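Local coordinates for protein aminoglycoside N(3)-acetyltransferase (Enterobacter cloacae, PDB 6NP5) that acetylates the 3-amino group of 2-deoxystreptamine aminoglycosides with acetyl-CoA, which probably confers resistance to antibiotics such as gentamicin, kanamycin and tobramycin, at residues His116-Met121 and Tyr187-Leu192. Numbering follows the deposited sequence.
Sequences HPDASM and YSMPLL. With 9CS ((1R,2S,3S,4R,6S)-4,6-diamino-3-[(3-amino-3-deoxy-alpha-D-glucopyranosyl)oxy]-2-hydroxycyclohexyl 2,6-diamino-2,6-dideoxy-alpha-D-glucopyranoside), chain B.
Pro117, Asp118 and His116 pack on Met189, Leu191 and Tyr187 in a buried, mainly apolar contact between a loop and a strand, at the wall of the aminoglycoside site. The loop joins strands 112-113 and 121-124 of the mixed sheet. Its partner is strand 184-193 of the two-stranded hairpin. Pro117 has the largest share of the packing. Pro117 CG lies 3.8 Å from Met189 CB. On another side Pro117 CG meets Leu191 CD2 at 3.3 Å, a tight approach for two carbons. Met189 bends at chi2 (-72°), and its thioether runs past Pro117 to Asp118. There Met189 SD is 4.0 Å from Asp118 CB. Met189 thus packs against the CB of a side chain whose carboxylate helps hold the antibiotic. Asp118 takes one ligand bond on each oxygen: OD1 from 9CS N4 at 2.8 Å, OD2 from 9CS O13 at 2.6 Å. OD1 is also bonded to Ser65, a second grip that helps fix the carboxylate. The polar end of the contact runs through water. One water bridges His116 NE2 and Tyr187 OH, 2.8 Å from each. It lies in the plane of the imidazole, at its edge. Tyr187 OH reaches that edge too, 3.5 Å from His116 CE1. The Ala119 methyl covers one face of the imidazole, off its centre. Around the contact, Trp62 and Phe87 from loops also touch Pro117. Helix 67-70 borders Asp118 and Tyr187 through Tyr67, and strand 196-205 pairs with the Met189 strand at Val200.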
loop_
_atom_site.group_PDB
_atom_site.type_symbol
_atom_site.label_atom_id
_atom_site.label_comp_id
_atom_site.label_asym_id
_atom_site.label_seq_id
_atom_site.Cartn_x
_atom_site.Cartn_y
_atom_site.Cartn_z
ATOM N N HIS A 116 -7.879 3.409 9.064
ATOM C CA HIS A 116 -8.149 4.444 8.081
ATOM C C HIS A 116 -8.935 3.809 6.938
ATOM O O HIS A 116 -8.402 2.941 6.240
ATOM C CB HIS A 116 -6.818 4.982 7.573
ATOM C CG HIS A 116 -6.947 6.248 6.792
ATOM N ND1 HIS A 116 -7.709 6.344 5.644
ATOM C CD2 HIS A 116 -6.362 7.455 6.975
ATOM C CE1 HIS A 116 -7.590 7.570 5.166
ATOM N NE2 HIS A 116 -6.789 8.259 5.960
ATOM N N PRO A 117 -10.194 4.183 6.710
ATOM C CA PRO A 117 -10.991 3.399 5.757
ATOM C C PRO A 117 -10.489 3.449 4.333
ATOM O O PRO A 117 -10.577 2.447 3.613
ATOM C CB PRO A 117 -12.407 3.980 5.910
ATOM C CG PRO A 117 -12.419 4.526 7.300
ATOM C CD PRO A 117 -11.038 5.126 7.465
ATOM N N ASP A 118 -9.975 4.596 3.893
ATOM C CA ASP A 118 -9.533 4.737 2.513
ATOM C C ASP A 118 -8.110 4.217 2.319
ATOM O O ASP A 118 -7.786 3.627 1.279
ATOM C CB ASP A 118 -9.656 6.197 2.043
ATOM C CG ASP A 118 -9.483 6.325 0.556
ATOM O OD1 ASP A 118 -10.373 5.888 -0.219
ATOM O OD2 ASP A 118 -8.410 6.847 0.183
ATOM N N ALA A 119 -7.242 4.463 3.288
ATOM C CA ALA A 119 -5.832 4.081 3.219
ATOM C C ALA A 119 -5.561 2.754 3.938
ATOM O O ALA A 119 -4.412 2.444 4.240
ATOM C CB ALA A 119 -4.996 5.193 3.835
ATOM N N SER A 120 -6.584 1.930 4.145
ATOM C CA SER A 120 -6.459 0.817 5.072
ATOM C C SER A 120 -5.302 -0.108 4.697
ATOM O O SER A 120 -5.125 -0.492 3.532
ATOM C CB SER A 120 -7.772 0.021 5.142
ATOM O OG SER A 120 -7.771 -0.868 6.267
ATOM N N MET A 121 -4.558 -0.508 5.716
ATOM C CA MET A 121 -3.407 -1.401 5.592
ATOM C C MET A 121 -3.630 -2.665 6.420
ATOM O O MET A 121 -4.112 -2.591 7.556
ATOM C CB MET A 121 -2.176 -0.715 6.161
ATOM C CG MET A 121 -1.845 0.627 5.521
ATOM S SD MET A 121 -0.953 0.439 3.967
ATOM C CE MET A 121 -1.136 2.090 3.291
ATOM N N TYR A 187 -11.967 14.962 2.290
ATOM C CA TYR A 187 -12.931 13.890 2.082
ATOM C C TYR A 187 -13.423 13.438 3.443
ATOM O O TYR A 187 -12.910 13.862 4.488
ATOM C CB TYR A 187 -12.364 12.735 1.248
ATOM C CG TYR A 187 -11.090 12.119 1.768
ATOM C CD1 TYR A 187 -11.109 11.164 2.774
ATOM C CD2 TYR A 187 -9.864 12.499 1.254
ATOM C CE1 TYR A 187 -9.934 10.587 3.242
ATOM C CE2 TYR A 187 -8.686 11.921 1.704
ATOM C CZ TYR A 187 -8.731 10.979 2.688
ATOM O OH TYR A 187 -7.576 10.391 3.158
ATOM N N SER A 188 -14.458 12.605 3.429
ATOM C CA SER A 188 -15.098 12.172 4.656
ATOM C C SER A 188 -15.223 10.658 4.653
ATOM O O SER A 188 -15.561 10.049 3.627
ATOM C CB SER A 188 -16.501 12.746 4.799
ATOM O OG SER A 188 -16.481 14.166 4.824
ATOM N N MET A 189 -14.969 10.062 5.813
ATOM C CA MET A 189 -15.066 8.620 5.981
ATOM C C MET A 189 -15.951 8.290 7.176
ATOM O O MET A 189 -15.906 8.978 8.206
ATOM C CB MET A 189 -13.701 7.974 6.213
ATOM C CG MET A 189 -12.806 8.046 4.998
ATOM S SD MET A 189 -13.233 6.990 3.648
ATOM C CE MET A 189 -13.197 8.102 2.232
ATOM N N PRO A 190 -16.711 7.207 7.086
ATOM C CA PRO A 190 -17.605 6.811 8.188
ATOM C C PRO A 190 -16.913 5.760 9.046
ATOM O O PRO A 190 -16.609 4.659 8.559
ATOM C CB PRO A 190 -18.814 6.243 7.443
ATOM C CG PRO A 190 -18.223 5.636 6.200
ATOM C CD PRO A 190 -16.968 6.411 5.872
ATOM N N LEU A 191 -16.564 6.121 10.281
ATOM C CA LEU A 191 -15.823 5.253 11.189
ATOM C C LEU A 191 -16.789 4.632 12.190
ATOM O O LEU A 191 -17.880 5.144 12.418
ATOM C CB LEU A 191 -14.768 6.066 11.969
ATOM C CG LEU A 191 -13.749 6.921 11.215
ATOM C CD1 LEU A 191 -12.717 7.489 12.182
ATOM C CD2 LEU A 191 -13.076 6.100 10.182
ATOM N N LEU A 192 -16.361 3.544 12.819
ATOM C CA LEU A 192 -17.055 2.996 13.979
ATOM C C LEU A 192 -16.327 3.436 15.232
ATOM O O LEU A 192 -15.114 3.223 15.355
ATOM C CB LEU A 192 -17.048 1.472 13.978
ATOM C CG LEU A 192 -18.018 0.710 13.113
ATOM C CD1 LEU A 192 -17.727 -0.791 13.250
ATOM C CD2 LEU A 192 -19.442 1.015 13.524
HETATM C C1 9CS B . -3.944 5.249 -9.135
HETATM C C2 9CS B . -3.475 4.171 -10.098
HETATM C C3 9CS B . -2.023 4.269 -10.374
HETATM C C4 9CS B . -1.672 5.619 -10.935
HETATM C C5 9CS B . -2.251 6.739 -10.054
HETATM C C6 9CS B . -2.143 8.081 -10.723
HETATM C C7 9CS B . -4.365 5.919 -3.985
HETATM C C8 9CS B . -5.323 6.482 -5.036
HETATM C C9 9CS B . -5.068 5.829 -6.400
HETATM C C10 9CS B . -3.597 5.956 -6.847
HETATM C C11 9CS B . -2.621 5.542 -5.740
HETATM C C12 9CS B . -2.923 6.213 -4.401
HETATM C C13 9CS B . -7.424 7.242 -4.186
HETATM C C14 9CS B . -8.430 6.658 -3.200
HETATM C C15 9CS B . -9.341 5.677 -3.880
HETATM C C16 9CS B . -10.024 6.358 -5.016
HETATM C C17 9CS B . -9.009 6.936 -5.998
HETATM C C18 9CS B . -9.610 7.618 -7.175
HETATM N N1 9CS B . -2.734 9.094 -9.860
HETATM N N2 9CS B . -1.259 5.866 -6.184
HETATM N N3 9CS B . -4.638 6.512 -2.678
HETATM N N4 9CS B . -10.359 5.128 -2.916
HETATM O O5 9CS B . -3.671 6.532 -9.801
HETATM O O7 9CS B . -1.662 3.203 -11.314
HETATM O O8 9CS B . -0.257 5.839 -11.024
HETATM O O9 9CS B . -3.234 5.134 -7.951
HETATM O O10 9CS B . -5.901 6.457 -7.357
HETATM O O11 9CS B . -6.650 6.184 -4.659
HETATM O O12 9CS B . -8.128 7.892 -5.281
HETATM O O13 9CS B . -7.677 6.012 -2.199
HETATM O O14 9CS B . -10.848 5.436 -5.751
HETATM O O15 9CS B . -10.457 8.629 -6.775
HETATM N N6 9CS B . -3.812 2.842 -9.486
HETATM O O HOH W 1 -6.282 10.986 5.559
#